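Long-range contacts in maltose-binding protein MalE1 (Thermotoga maritima, PDB 6DTU), which binds maltotetraose and probably serves as the solute-binding component of a maltose and maltodextrin uptake system: residues A[112-117]-A[241-246]; A[163-168]-A[250-255]; A[216-221]-A[234-239]; A[287-292]-A[305-310]; A[95-100]-A[331-336]. All coordinates share one frame; numbering follows the deposited sequence. Where two conformers were deposited one is given.

Contact 1: residues A[112-117]-A[241-246]; sequences ALIYNK and IDYGVA
Strands 112-116 and 243-246 run antiparallel at the edge of the four-stranded mixed sheet, in which 243-246 is an outermost strand. Leu113 with Ala246 and Tyr115 with Gly244 are the hydrogen-bonded pairs; Ile114-Val245 and Asn116-Tyr243 are the non-hydrogen-bonded ones. The tight part lies at Gly244. Tyr115 holds CG in the crowded position between its backbone N and carbonyl carbon (chi1 61°), which folds the ring across the neighbouring strand. Gly244 CA sits over one ring face, 3.9 Å from the centroid, as a CH-pi contact, and a beta carbon at this position would collide with Tyr115 CZ. Gly244 N gives Tyr115 O a bond of 2.8 Å in the carbonyl plane, whereas Tyr115 N meets Gly244 O from above that plane. On the sheet face carrying Ile114 and Tyr243, Ile114 CG2 touches Tyr243 CB, and Phe218 of helix 211-219 covers both. The end at Lys117 and Asp242 is looser. Lys117 NZ stays 4.3 Å from Asp242 OD1, beyond a salt bridge; a water between them donates to OD1 and accepts only a weak bond from NZ. Backbone pairing nevertheless continues there: Lys117 N reaches Asp242 O at 2.8 Å, nearly along the C=O axis.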
# COMPACT_ATOMS: atom_id res chain seq x y z
N ALA A 112 -6.43 7.50 0.18
CA ALA A 112 -7.52 8.42 0.46
C ALA A 112 -7.23 9.74 -0.24
O ALA A 112 -6.16 9.92 -0.85
CB ALA A 112 -7.70 8.64 1.97
N LEU A 113 -8.18 10.66 -0.18
CA LEU A 113 -7.90 12.01 -0.66
C LEU A 113 -7.13 12.75 0.41
O LEU A 113 -7.58 12.87 1.55
CB LEU A 113 -9.19 12.75 -0.97
CG LEU A 113 -9.06 14.15 -1.56
CD1 LEU A 113 -8.65 14.07 -3.01
CD2 LEU A 113 -10.42 14.83 -1.42
N ILE A 114 -5.92 13.19 0.07
CA ILE A 114 -5.12 14.05 0.92
C ILE A 114 -5.13 15.42 0.25
O ILE A 114 -4.85 15.53 -0.95
CB ILE A 114 -3.68 13.54 1.06
CG1 ILE A 114 -3.70 12.11 1.61
CG2 ILE A 114 -2.88 14.45 2.00
CD1 ILE A 114 -2.34 11.50 1.62
N TYR A 115 -5.49 16.45 1.00
CA TYR A 115 -5.67 17.75 0.38
C TYR A 115 -4.99 18.85 1.17
O TYR A 115 -4.87 18.78 2.40
CB TYR A 115 -7.17 18.05 0.13
CG TYR A 115 -7.98 18.09 1.42
CD1 TYR A 115 -8.31 19.30 2.02
CD2 TYR A 115 -8.40 16.91 2.05
CE1 TYR A 115 -9.04 19.35 3.20
CE2 TYR A 115 -9.14 16.94 3.23
CZ TYR A 115 -9.46 18.18 3.80
OH TYR A 115 -10.19 18.24 4.98
N ASN A 116 -4.48 19.86 0.46
CA ASN A 116 -3.81 21.01 1.06
C ASN A 116 -4.84 22.09 1.37
O ASN A 116 -5.44 22.66 0.45
CB ASN A 116 -2.73 21.53 0.10
CG ASN A 116 -1.89 22.64 0.70
OD1 ASN A 116 -2.34 23.41 1.53
ND2 ASN A 116 -0.64 22.73 0.25
N LYS A 117 -5.03 22.38 2.66
CA LYS A 117 -6.10 23.28 3.07
C LYS A 117 -5.86 24.72 2.64
O LYS A 117 -6.80 25.52 2.62
CB LYS A 117 -6.32 23.21 4.58
CG LYS A 117 -6.89 21.88 5.07
CD LYS A 117 -6.97 21.82 6.59
CE LYS A 117 -7.53 20.48 7.07
NZ LYS A 117 -7.48 20.37 8.56
N ILE A 241 3.01 21.33 5.49
CA ILE A 241 1.74 21.36 4.75
C ILE A 241 0.59 21.25 5.74
O ILE A 241 0.57 20.36 6.59
CB ILE A 241 1.69 20.22 3.72
CG1 ILE A 241 2.88 20.30 2.78
CG2 ILE A 241 0.36 20.25 2.94
CD1 ILE A 241 2.89 21.58 1.94
N ASP A 242 -0.39 22.15 5.61
CA ASP A 242 -1.63 22.08 6.37
C ASP A 242 -2.60 21.21 5.57
O ASP A 242 -3.44 21.69 4.82
CB ASP A 242 -2.17 23.49 6.59
CG ASP A 242 -3.40 23.54 7.48
OD1 ASP A 242 -3.74 22.51 8.09
OD2 ASP A 242 -4.00 24.63 7.58
N TYR A 243 -2.47 19.89 5.75
CA TYR A 243 -3.22 18.92 4.98
C TYR A 243 -4.40 18.36 5.78
O TYR A 243 -4.42 18.37 7.01
CB TYR A 243 -2.31 17.75 4.57
CG TYR A 243 -1.89 16.96 5.78
CD1 TYR A 243 -2.61 15.86 6.20
CD2 TYR A 243 -0.80 17.36 6.54
CE1 TYR A 243 -2.25 15.17 7.34
CE2 TYR A 243 -0.43 16.68 7.66
CZ TYR A 243 -1.16 15.58 8.06
OH TYR A 243 -0.78 14.90 9.20
N GLY A 244 -5.38 17.84 5.03
CA GLY A 244 -6.43 17.02 5.60
C GLY A 244 -6.50 15.68 4.87
O GLY A 244 -5.88 15.49 3.82
N VAL A 245 -7.22 14.74 5.49
CA VAL A 245 -7.46 13.42 4.91
C VAL A 245 -8.96 13.18 4.87
O VAL A 245 -9.66 13.39 5.87
CB VAL A 245 -6.76 12.31 5.71
CG1 VAL A 245 -7.01 10.94 5.05
CG2 VAL A 245 -5.26 12.59 5.85
N ALA A 246 -9.46 12.74 3.72
CA ALA A 246 -10.87 12.46 3.52
C ALA A 246 -11.01 11.26 2.60
O ALA A 246 -10.09 10.95 1.84
CB ALA A 246 -11.56 13.68 2.88
O HOH W 1 -11.18 16.11 5.72
O HOH W 2 -0.39 24.01 3.61
O HOH W 3 -5.76 22.79 10.04

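Contact 2: residues A[163-168]-A[250-255]; sequences FGYGGY and DLEPGV
A helix C-terminus meets a beta turn here, and one tyrosine carries most of the contact. Phe163, in the last turn of helix 155-164, sends its ring away from 250-255 to an edge-to-face pairing with Phe260. Gly164 follows with its backbone bare toward the loop: its CA lies 3.9 Å from Leu251 CD1, and a beta carbon here would clash with that methyl. Gly164 O comes within 3.4 Å of Val255 CG1. Tyr165 then reaches toward the loop, CG anti to its carbonyl carbon and beside the backbone N. Three residues of the loop surround its ring. Val255 CG1 stands over one face in a CH-pi contact, 4.3 Å from the centroid; Leu251 CD1 approaches obliquely, 3.7 Å from Tyr165 CE2; Glu252 comes to the edge at the hydroxyl. Tyr165 OH donates to Glu252 OE1 at 2.8 Å, using the anti lone pair of the carboxylate, whose plane stands 80° from the ring. Because OE1 also forms a salt bridge with Lys191, the lysine charge probably helps hold the acceptor in place. Gly166, at positive phi (113°), ends the helix in a Schellman motif, its N bonded to Phe163 O at 3.0 Å, and turns the chain toward Gly167 and Tyr168. In the loop, the type II turn from Glu252 to Val255 is closed by Val255 N to Glu252 O. The contact thus joins the end of helix 155-164 to the loop between strands 243-246 and 260-268, with helix 187-201 alongside, touching Tyr165 through Lys191 and Leu251 through Leu195.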
# COMPACT_ATOMS: atom_id res chain seq x y z
N PHE A 163 -12.73 -0.77 -8.63
CA PHE A 163 -13.55 -1.52 -7.70
C PHE A 163 -14.84 -0.80 -7.37
O PHE A 163 -15.88 -1.45 -7.16
CB PHE A 163 -12.77 -1.81 -6.42
CG PHE A 163 -11.51 -2.63 -6.64
CD1 PHE A 163 -11.38 -3.50 -7.72
CD2 PHE A 163 -10.45 -2.53 -5.76
CE1 PHE A 163 -10.22 -4.23 -7.90
CE2 PHE A 163 -9.31 -3.25 -5.92
CZ PHE A 163 -9.19 -4.11 -7.00
N GLY A 164 -14.82 0.53 -7.32
CA GLY A 164 -16.04 1.25 -7.00
C GLY A 164 -17.17 0.94 -7.97
O GLY A 164 -18.33 0.81 -7.57
N TYR A 165 -16.84 0.76 -9.24
CA TYR A 165 -17.87 0.48 -10.23
C TYR A 165 -18.16 -1.01 -10.39
O TYR A 165 -19.04 -1.37 -11.18
CB TYR A 165 -17.49 1.11 -11.58
CG TYR A 165 -17.82 2.58 -11.70
CD1 TYR A 165 -19.14 3.02 -11.67
CD2 TYR A 165 -16.82 3.53 -11.89
CE1 TYR A 165 -19.46 4.36 -11.80
CE2 TYR A 165 -17.13 4.88 -12.02
CZ TYR A 165 -18.46 5.28 -11.97
OH TYR A 165 -18.80 6.61 -12.09
N GLY A 166 -17.47 -1.89 -9.66
CA GLY A 166 -17.78 -3.31 -9.72
C GLY A 166 -16.72 -4.19 -10.34
O GLY A 166 -16.97 -5.39 -10.52
N GLY A 167 -15.57 -3.65 -10.71
CA GLY A 167 -14.46 -4.50 -11.09
C GLY A 167 -13.95 -5.28 -9.89
O GLY A 167 -14.26 -4.96 -8.75
N TYR A 168 -13.19 -6.34 -10.16
CA TYR A 168 -12.58 -7.12 -9.08
C TYR A 168 -11.36 -7.83 -9.63
O TYR A 168 -11.23 -8.01 -10.84
CB TYR A 168 -13.58 -8.10 -8.43
CG TYR A 168 -14.24 -9.07 -9.40
CD1 TYR A 168 -13.60 -10.25 -9.78
CD2 TYR A 168 -15.49 -8.81 -9.94
CE1 TYR A 168 -14.20 -11.14 -10.67
CE2 TYR A 168 -16.09 -9.70 -10.82
CZ TYR A 168 -15.44 -10.85 -11.19
OH TYR A 168 -16.04 -11.71 -12.07
N ASP A 250 -16.95 10.37 -4.00
CA ASP A 250 -17.77 9.36 -4.66
C ASP A 250 -17.64 9.50 -6.17
O ASP A 250 -17.61 10.61 -6.70
CB ASP A 250 -19.24 9.52 -4.28
CG ASP A 250 -19.55 9.13 -2.84
OD1 ASP A 250 -18.83 8.30 -2.23
OD2 ASP A 250 -20.53 9.69 -2.30
N LEU A 251 -17.55 8.36 -6.86
CA LEU A 251 -17.35 8.39 -8.31
C LEU A 251 -18.55 9.00 -9.01
O LEU A 251 -18.42 9.70 -10.02
CB LEU A 251 -17.08 6.99 -8.82
CG LEU A 251 -16.08 6.21 -7.97
CD1 LEU A 251 -15.88 4.84 -8.59
CD2 LEU A 251 -14.77 7.00 -7.88
N GLU A 252 -19.74 8.69 -8.50
CA GLU A 252 -20.99 9.30 -8.93
C GLU A 252 -21.99 9.07 -7.81
O GLU A 252 -21.66 8.42 -6.81
CB GLU A 252 -21.49 8.71 -10.26
CG GLU A 252 -21.83 7.23 -10.26
CD GLU A 252 -22.38 6.77 -11.61
OE1 GLU A 252 -21.59 6.57 -12.55
OE2 GLU A 252 -23.62 6.62 -11.72
N PRO A 253 -23.18 9.70 -7.88
CA PRO A 253 -24.14 9.52 -6.78
C PRO A 253 -24.40 8.05 -6.48
O PRO A 253 -24.77 7.27 -7.38
CB PRO A 253 -25.38 10.23 -7.31
CG PRO A 253 -24.79 11.34 -8.12
CD PRO A 253 -23.68 10.67 -8.86
N GLY A 254 -24.19 7.64 -5.23
CA GLY A 254 -24.41 6.27 -4.79
C GLY A 254 -23.33 5.28 -5.15
O GLY A 254 -23.55 4.07 -4.98
N VAL A 255 -22.18 5.73 -5.62
CA VAL A 255 -21.09 4.84 -5.98
C VAL A 255 -19.81 5.31 -5.30
O VAL A 255 -19.11 6.19 -5.83
CB VAL A 255 -20.91 4.78 -7.51
CG1 VAL A 255 -19.75 3.85 -7.87
CG2 VAL A 255 -22.21 4.34 -8.19

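Contact 3: residues A[216-221]-A[234-239]; sequences SMFREG and KAYKDA
The ring of Tyr236 takes Phe218 on one face and Arg219 at its edge. Phe218 presents its own edge to the Tyr236 face in a T-shaped (edge-to-face) pair, centroids 4.6 Å apart and planes at 58°. Phe218 CD2 does the touching, 3.3 Å above the tyrosine plane and over its centre. At the ring's edge lies Arg219 CB, 3.6 Å from Tyr236 CD1. Beside the ring, Arg219 CG, anti to the backbone N, packs 3.7 Å from Ala239 CB, and a water donates to both Arg219 O and Ala239 O, bridging the two helix ends. Beyond this first shell, Tyr236 OH is fixed by hydrogen bonds with Asp215 and Asn228. Replacing Tyr236 by an alanine would remove the ring and hydroxyl and would probably leave Phe218 without its stacking partner, loosening the packing between the two helix ends. Gly221, at positive phi, is the C-prime residue of the Schellman motif that ends helix 211-219. Both aromatic side chains rest on Ile226 of strand 223-228, and Phe218 also reaches strand 112-116, so the pair joins the two helices to one face of the four-stranded sheet.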
# COMPACT_ATOMS: atom_id res chain seq x y z
N SER A 216 6.10 14.45 -4.37
CA SER A 216 6.97 15.61 -4.27
C SER A 216 6.22 16.92 -4.45
O SER A 216 6.44 17.87 -3.70
CB SER A 216 8.13 15.51 -5.26
OG SER A 216 7.67 15.53 -6.59
N MET A 217 5.34 17.02 -5.45
CA MET A 217 4.59 18.26 -5.59
C MET A 217 3.72 18.53 -4.37
O MET A 217 3.63 19.67 -3.90
CB MET A 217 3.79 18.28 -6.89
CG MET A 217 4.66 18.20 -8.13
SD MET A 217 3.75 18.52 -9.64
CE MET A 217 3.33 20.25 -9.41
N PHE A 218 3.08 17.50 -3.82
CA PHE A 218 2.26 17.76 -2.64
C PHE A 218 3.11 18.18 -1.46
O PHE A 218 2.80 19.17 -0.79
CB PHE A 218 1.39 16.57 -2.28
CG PHE A 218 0.33 16.91 -1.27
CD1 PHE A 218 -0.88 17.45 -1.67
CD2 PHE A 218 0.57 16.74 0.08
CE1 PHE A 218 -1.85 17.80 -0.73
CE2 PHE A 218 -0.39 17.08 1.03
CZ PHE A 218 -1.61 17.61 0.61
N ARG A 219 4.23 17.49 -1.23
CA ARG A 219 5.08 17.83 -0.10
C ARG A 219 5.63 19.24 -0.23
O ARG A 219 5.81 19.93 0.78
CB ARG A 219 6.21 16.82 -0.03
CG ARG A 219 7.13 16.97 1.17
CD ARG A 219 8.28 15.98 1.07
NE ARG A 219 9.15 16.34 -0.04
CZ ARG A 219 9.43 15.58 -1.10
NH1 ARG A 219 8.93 14.36 -1.22
NH2 ARG A 219 10.23 16.06 -2.04
N GLU A 220 5.89 19.70 -1.45
CA GLU A 220 6.48 21.01 -1.68
C GLU A 220 5.45 22.12 -1.83
O GLU A 220 5.81 23.25 -2.19
CB GLU A 220 7.46 20.98 -2.85
CG GLU A 220 8.58 19.95 -2.66
CD GLU A 220 9.49 19.86 -3.85
OE1 GLU A 220 9.13 20.37 -4.93
OE2 GLU A 220 10.58 19.26 -3.71
N GLY A 221 4.19 21.85 -1.53
CA GLY A 221 3.16 22.87 -1.56
C GLY A 221 2.65 23.24 -2.93
O GLY A 221 2.04 24.30 -3.10
N LYS A 234 3.63 11.86 7.22
CA LYS A 234 4.65 12.43 8.09
C LYS A 234 5.56 13.38 7.33
O LYS A 234 5.88 14.47 7.81
CB LYS A 234 5.49 11.34 8.75
CG LYS A 234 6.48 11.92 9.76
CD LYS A 234 7.27 10.85 10.48
CE LYS A 234 8.00 11.41 11.70
NZ LYS A 234 8.89 12.56 11.38
N ALA A 235 5.94 13.01 6.11
CA ALA A 235 6.79 13.90 5.32
C ALA A 235 6.06 15.19 4.98
O ALA A 235 6.66 16.27 4.97
CB ALA A 235 7.26 13.18 4.05
N TYR A 236 4.75 15.12 4.72
CA TYR A 236 4.01 16.34 4.43
C TYR A 236 3.92 17.24 5.66
O TYR A 236 4.04 18.47 5.57
CB TYR A 236 2.61 16.03 3.89
CG TYR A 236 2.53 15.15 2.67
CD1 TYR A 236 3.59 15.07 1.75
CD2 TYR A 236 1.40 14.40 2.42
CE1 TYR A 236 3.49 14.25 0.63
CE2 TYR A 236 1.29 13.59 1.30
CZ TYR A 236 2.34 13.52 0.41
OH TYR A 236 2.24 12.68 -0.68
N LYS A 237 3.72 16.63 6.82
CA LYS A 237 3.62 17.39 8.06
C LYS A 237 4.96 18.06 8.38
O LYS A 237 5.00 19.26 8.69
CB LYS A 237 3.18 16.43 9.17
CG LYS A 237 2.86 17.08 10.51
CD LYS A 237 2.68 15.99 11.55
CE LYS A 237 1.28 15.96 12.11
NZ LYS A 237 1.04 17.12 13.03
N ASP A 238 6.06 17.33 8.24
CA ASP A 238 7.37 17.91 8.52
C ASP A 238 7.71 19.03 7.55
O ASP A 238 8.46 19.96 7.89
CB ASP A 238 8.44 16.82 8.51
CG ASP A 238 8.29 15.82 9.64
OD1 ASP A 238 7.55 16.10 10.62
OD2 ASP A 238 8.91 14.73 9.57
N ALA A 239 7.17 18.97 6.34
CA ALA A 239 7.36 20.02 5.34
C ALA A 239 6.47 21.22 5.57
O ALA A 239 6.53 22.18 4.78
CB ALA A 239 7.06 19.47 3.95
O HOH W 4 6.56 22.38 1.78

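Contact 4: residues A[287-292]-A[305-310]; sequences AKKETM and RKDVLE
Arg305 takes Asp307 side-on, in its own segment, before it reaches across. Its NE donates to Asp307 OD1 at 2.7 Å and its NH2 to Asp307 OD2 at 2.9 Å, both on syn lone pairs and close to the guanidinium plane. The remaining nitrogen crosses the contact: Arg305 NH1 gives Ala287 O a bond of 2.9 Å, bent to 140° at the hydrogen and tilted from the guanidinium plane, and also forms a salt bridge with Asp83. An extended chain, CG anti to the backbone N (chi1 -177°), lays the guanidinium flat over the first turn of helix 289-298; Lys289 N sits 3.4 Å above its plane, over the centre. Lys289 sends its aliphatic part across Asp307 at about a right angle, CG 3.5 Å from Asp307 OD1. Its charged end stays beyond a salt bridge, and one water accepts from Lys289 NZ and donates to Asp307 OD2. Farther in, Val308 CG2 packs 3.5 Å from Lys289 O and 3.9 Å from Met292 CB, while Met292 CG lies against Arg305 CD. Phe87 and strand 100-109 back Met292. Arg305 and Lys288 occupy the N-cap positions of the two helices, so the contact joins two helix starts. The charge of the buried guanidinium is probably balanced by the two acids, and bonds on all three nitrogens hold its rotation.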
# COMPACT_ATOMS: atom_id res chain seq x y z
N ALA A 287 6.99 -6.68 18.64
CA ALA A 287 5.56 -6.85 18.81
C ALA A 287 5.00 -6.17 20.05
O ALA A 287 3.78 -6.17 20.23
CB ALA A 287 5.18 -8.33 18.86
N LYS A 288 5.84 -5.62 20.92
CA LYS A 288 5.33 -5.10 22.18
C LYS A 288 4.57 -3.79 21.98
O LYS A 288 4.73 -3.10 20.98
CB LYS A 288 6.46 -4.88 23.19
CG LYS A 288 7.11 -6.13 23.74
CD LYS A 288 8.43 -5.82 24.43
CE LYS A 288 8.34 -4.69 25.43
NZ LYS A 288 8.51 -5.15 26.84
N LYS A 289 3.70 -3.48 22.94
CA LYS A 289 2.84 -2.30 22.84
C LYS A 289 3.65 -1.04 22.61
O LYS A 289 3.40 -0.30 21.64
CB LYS A 289 1.95 -2.17 24.08
CG LYS A 289 1.08 -0.92 24.01
CD LYS A 289 0.09 -0.81 25.18
CE LYS A 289 0.78 -0.77 26.51
NZ LYS A 289 -0.20 -0.91 27.64
N GLU A 290 4.61 -0.75 23.48
CA GLU A 290 5.39 0.47 23.33
C GLU A 290 6.10 0.51 21.98
O GLU A 290 6.13 1.55 21.32
CB GLU A 290 6.41 0.59 24.45
CG GLU A 290 5.85 1.22 25.70
CD GLU A 290 6.95 1.74 26.57
OE1 GLU A 290 7.67 2.67 26.12
OE2 GLU A 290 7.14 1.19 27.68
N THR A 291 6.68 -0.62 21.57
CA THR A 291 7.43 -0.60 20.32
C THR A 291 6.53 -0.37 19.14
O THR A 291 6.89 0.38 18.22
CB THR A 291 8.19 -1.90 20.13
OG1 THR A 291 8.82 -2.23 21.36
CG2 THR A 291 9.23 -1.69 19.06
N MET A 292 5.33 -0.98 19.15
CA MET A 292 4.39 -0.79 18.05
C MET A 292 3.89 0.65 18.01
O MET A 292 3.67 1.20 16.92
CB MET A 292 3.25 -1.80 18.19
CG MET A 292 3.63 -3.18 17.72
SD MET A 292 3.63 -3.20 15.93
CE MET A 292 4.28 -4.84 15.54
N ARG A 305 -1.93 -3.58 16.18
CA ARG A 305 -1.99 -4.07 17.54
C ARG A 305 -3.13 -3.29 18.19
O ARG A 305 -3.16 -2.06 18.12
CB ARG A 305 -0.67 -3.76 18.25
CG ARG A 305 -0.65 -4.31 19.67
CD ARG A 305 0.68 -4.28 20.38
NE ARG A 305 0.33 -4.42 21.78
CZ ARG A 305 0.75 -5.36 22.60
NH1 ARG A 305 1.63 -6.29 22.22
NH2 ARG A 305 0.28 -5.36 23.83
N LYS A 306 -4.09 -4.01 18.77
CA LYS A 306 -5.37 -3.40 19.17
C LYS A 306 -5.17 -2.28 20.19
O LYS A 306 -5.75 -1.20 20.06
CB LYS A 306 -6.30 -4.49 19.72
CG LYS A 306 -7.64 -4.01 20.28
CD LYS A 306 -8.44 -5.18 20.89
CE LYS A 306 -7.86 -5.57 22.24
NZ LYS A 306 -8.30 -6.91 22.66
N ASP A 307 -4.32 -2.51 21.19
CA ASP A 307 -4.13 -1.50 22.22
C ASP A 307 -3.36 -0.28 21.75
O ASP A 307 -3.33 0.73 22.46
CB ASP A 307 -3.61 -2.10 23.54
CG ASP A 307 -2.29 -2.83 23.41
OD1 ASP A 307 -1.57 -2.63 22.41
OD2 ASP A 307 -1.96 -3.60 24.36
N VAL A 308 -2.65 -0.38 20.63
CA VAL A 308 -2.01 0.77 20.01
C VAL A 308 -3.02 1.55 19.17
O VAL A 308 -3.05 2.79 19.21
CB VAL A 308 -0.77 0.32 19.23
CG1 VAL A 308 -0.18 1.51 18.47
CG2 VAL A 308 0.24 -0.30 20.21
N LEU A 309 -3.88 0.84 18.43
CA LEU A 309 -4.94 1.53 17.69
C LEU A 309 -5.77 2.36 18.65
O LEU A 309 -6.11 3.51 18.34
CB LEU A 309 -5.81 0.55 16.90
CG LEU A 309 -6.80 1.20 15.94
CD1 LEU A 309 -6.04 2.06 14.92
CD2 LEU A 309 -7.64 0.16 15.22
N GLU A 310 -6.06 1.82 19.84
CA GLU A 310 -6.82 2.57 20.83
C GLU A 310 -6.15 3.88 21.21
O GLU A 310 -6.84 4.86 21.51
CB GLU A 310 -7.04 1.70 22.07
CG GLU A 310 -7.76 2.43 23.19
CD GLU A 310 -9.24 2.60 22.89
OE1 GLU A 310 -9.76 1.85 22.04
OE2 GLU A 310 -9.88 3.48 23.51
O HOH W 5 -2.52 -2.85 26.78

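Contact 5: residues A[95-100]-A[331-336]; sequences FSYGGK and MPNVPQ
One hydrogen bond links the two segments. Asn333 ND2 donates to Ser96 O at 3.0 Å, with 149° at the hydrogen; the acceptor lies near the amide plane, but the nitrogen approaches from above the Ser96 carbonyl plane. The same ND2 also bonds to Ala94 O, so the amide spans two carbonyls where helix 89-94 passes into strand 96-97. Its CG takes the crowded position between backbone N and carbonyl carbon (chi1 78°). An alanine in place of Asn333 would lose both bonds and would probably let the 331-336 loop shift away from strand 96-97. A further polar approach is made by Asn333 OD1, in the Tyr97 ring plane at its edge, 4.0 Å from Tyr97 CD1. Nonpolar packing is carried by Tyr97, whose CG is anti to the backbone N. The ring extends to Pro335, with Tyr97 CE1 3.7 Å and Tyr97 OH 3.4 Å from Pro335 CD, the two side chains crossing at about a right angle. Val71 of helix 66-71 touches both. Beyond Tyr97 the chain reverses through a type I' turn at Gly98 and Gly99. The arrangement ties a beta hairpin to the loop leaving strand 329-330, which begins with Met331, a residue of the glycan pocket that touches bound glucose units.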
# COMPACT_ATOMS: atom_id res chain seq x y z
N PHE A 95 -1.56 -11.82 6.93
CA PHE A 95 -0.21 -12.35 6.87
C PHE A 95 -0.15 -13.86 7.05
O PHE A 95 0.93 -14.41 7.30
CB PHE A 95 0.68 -11.64 7.88
CG PHE A 95 1.30 -10.41 7.30
CD1 PHE A 95 2.47 -10.52 6.57
CD2 PHE A 95 0.71 -9.17 7.47
CE1 PHE A 95 3.05 -9.41 6.00
CE2 PHE A 95 1.28 -8.02 6.89
CZ PHE A 95 2.46 -8.15 6.15
N SER A 96 -1.28 -14.53 6.88
CA SER A 96 -1.36 -15.98 7.01
C SER A 96 -1.67 -16.63 5.67
O SER A 96 -2.35 -16.05 4.82
CB SER A 96 -2.44 -16.33 8.02
OG SER A 96 -2.06 -15.84 9.31
N TYR A 97 -1.14 -17.84 5.48
CA TYR A 97 -1.37 -18.57 4.23
C TYR A 97 -1.19 -20.06 4.50
O TYR A 97 -0.27 -20.46 5.21
CB TYR A 97 -0.39 -18.11 3.14
CG TYR A 97 -0.65 -18.77 1.80
CD1 TYR A 97 -1.56 -18.23 0.90
CD2 TYR A 97 -0.00 -19.95 1.44
CE1 TYR A 97 -1.80 -18.83 -0.32
CE2 TYR A 97 -0.25 -20.56 0.24
CZ TYR A 97 -1.14 -20.00 -0.64
OH TYR A 97 -1.36 -20.64 -1.84
N GLY A 98 -2.11 -20.87 3.95
CA GLY A 98 -2.04 -22.32 4.12
C GLY A 98 -2.04 -22.78 5.56
O GLY A 98 -1.41 -23.79 5.89
N GLY A 99 -2.72 -22.05 6.44
CA GLY A 99 -2.84 -22.41 7.84
C GLY A 99 -1.76 -21.89 8.76
O GLY A 99 -1.84 -22.14 9.97
N LYS A 100 -0.76 -21.18 8.26
CA LYS A 100 0.34 -20.73 9.09
C LYS A 100 0.49 -19.22 9.00
O LYS A 100 0.16 -18.60 7.98
CB LYS A 100 1.66 -21.37 8.65
CG LYS A 100 1.65 -22.90 8.73
CD LYS A 100 2.97 -23.49 8.26
CE LYS A 100 2.93 -25.00 8.27
NZ LYS A 100 4.28 -25.59 8.07
N MET A 331 -6.25 -6.42 -0.47
CA MET A 331 -5.49 -7.04 -1.54
C MET A 331 -5.46 -8.54 -1.32
O MET A 331 -5.37 -8.99 -0.18
CB MET A 331 -4.03 -6.55 -1.56
CG MET A 331 -3.83 -5.11 -1.91
SD MET A 331 -2.08 -4.71 -2.09
CE MET A 331 -1.51 -4.67 -0.40
N PRO A 332 -5.60 -9.34 -2.37
CA PRO A 332 -5.34 -10.78 -2.22
C PRO A 332 -3.90 -11.04 -1.80
O PRO A 332 -2.99 -10.29 -2.15
CB PRO A 332 -5.59 -11.34 -3.62
CG PRO A 332 -6.49 -10.37 -4.25
CD PRO A 332 -6.11 -9.01 -3.71
N ASN A 333 -3.70 -12.14 -1.09
CA ASN A 333 -2.34 -12.56 -0.79
C ASN A 333 -1.98 -13.86 -1.48
O ASN A 333 -0.90 -14.41 -1.23
CB ASN A 333 -2.04 -12.60 0.72
CG ASN A 333 -2.61 -13.82 1.43
OD1 ASN A 333 -3.29 -14.66 0.84
ND2 ASN A 333 -2.30 -13.93 2.72
N VAL A 334 -2.83 -14.35 -2.38
CA VAL A 334 -2.59 -15.62 -3.06
C VAL A 334 -1.38 -15.49 -3.97
O VAL A 334 -1.05 -14.37 -4.39
CB VAL A 334 -3.86 -16.07 -3.80
CG1 VAL A 334 -4.96 -16.31 -2.79
CG2 VAL A 334 -4.28 -15.06 -4.86
N PRO A 335 -0.67 -16.57 -4.30
CA PRO A 335 0.52 -16.43 -5.16
C PRO A 335 0.21 -15.80 -6.50
O PRO A 335 1.08 -15.16 -7.09
CB PRO A 335 1.03 -17.86 -5.34
CG PRO A 335 0.45 -18.61 -4.21
CD PRO A 335 -0.85 -17.96 -3.84
N GLN A 336 -1.02 -15.98 -6.99
CA GLN A 336 -1.44 -15.48 -8.28
C GLN A 336 -1.53 -13.96 -8.36
O GLN A 336 -1.72 -13.43 -9.46
CB GLN A 336 -2.78 -16.13 -8.69
CG GLN A 336 -2.70 -17.63 -8.97
CD GLN A 336 -2.82 -18.48 -7.72
OE1 GLN A 336 -3.07 -17.97 -6.61
NE2 GLN A 336 -2.64 -19.79 -7.88

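How the contacts relate
Contacts 1 and 3 form one neighbourhood, centres 11 Å apart, in which helices 211-219 and 233-238 pack on the sheet containing strands 112-116 and 243-246; Ile241 N probably bonds to Tyr236 O where helix 233-238 leads into the strand. Contact 2 continues from contact 1 in sequence, yet its centre lies 22 Å away. Contact 4 comes later in the chain, and contact 5, spanning residues 95 to 336, encloses all the others in sequence. Strand 96-97 of contact 5 belongs to the larger, eight-stranded sheet, and Met292 of contact 4 packs on its strand 100-109. Contacts 1 and 5 stand 33 Å apart on opposite sides of the chain's centre, consistent with the two-lobed solute-binding fold around a sugar site.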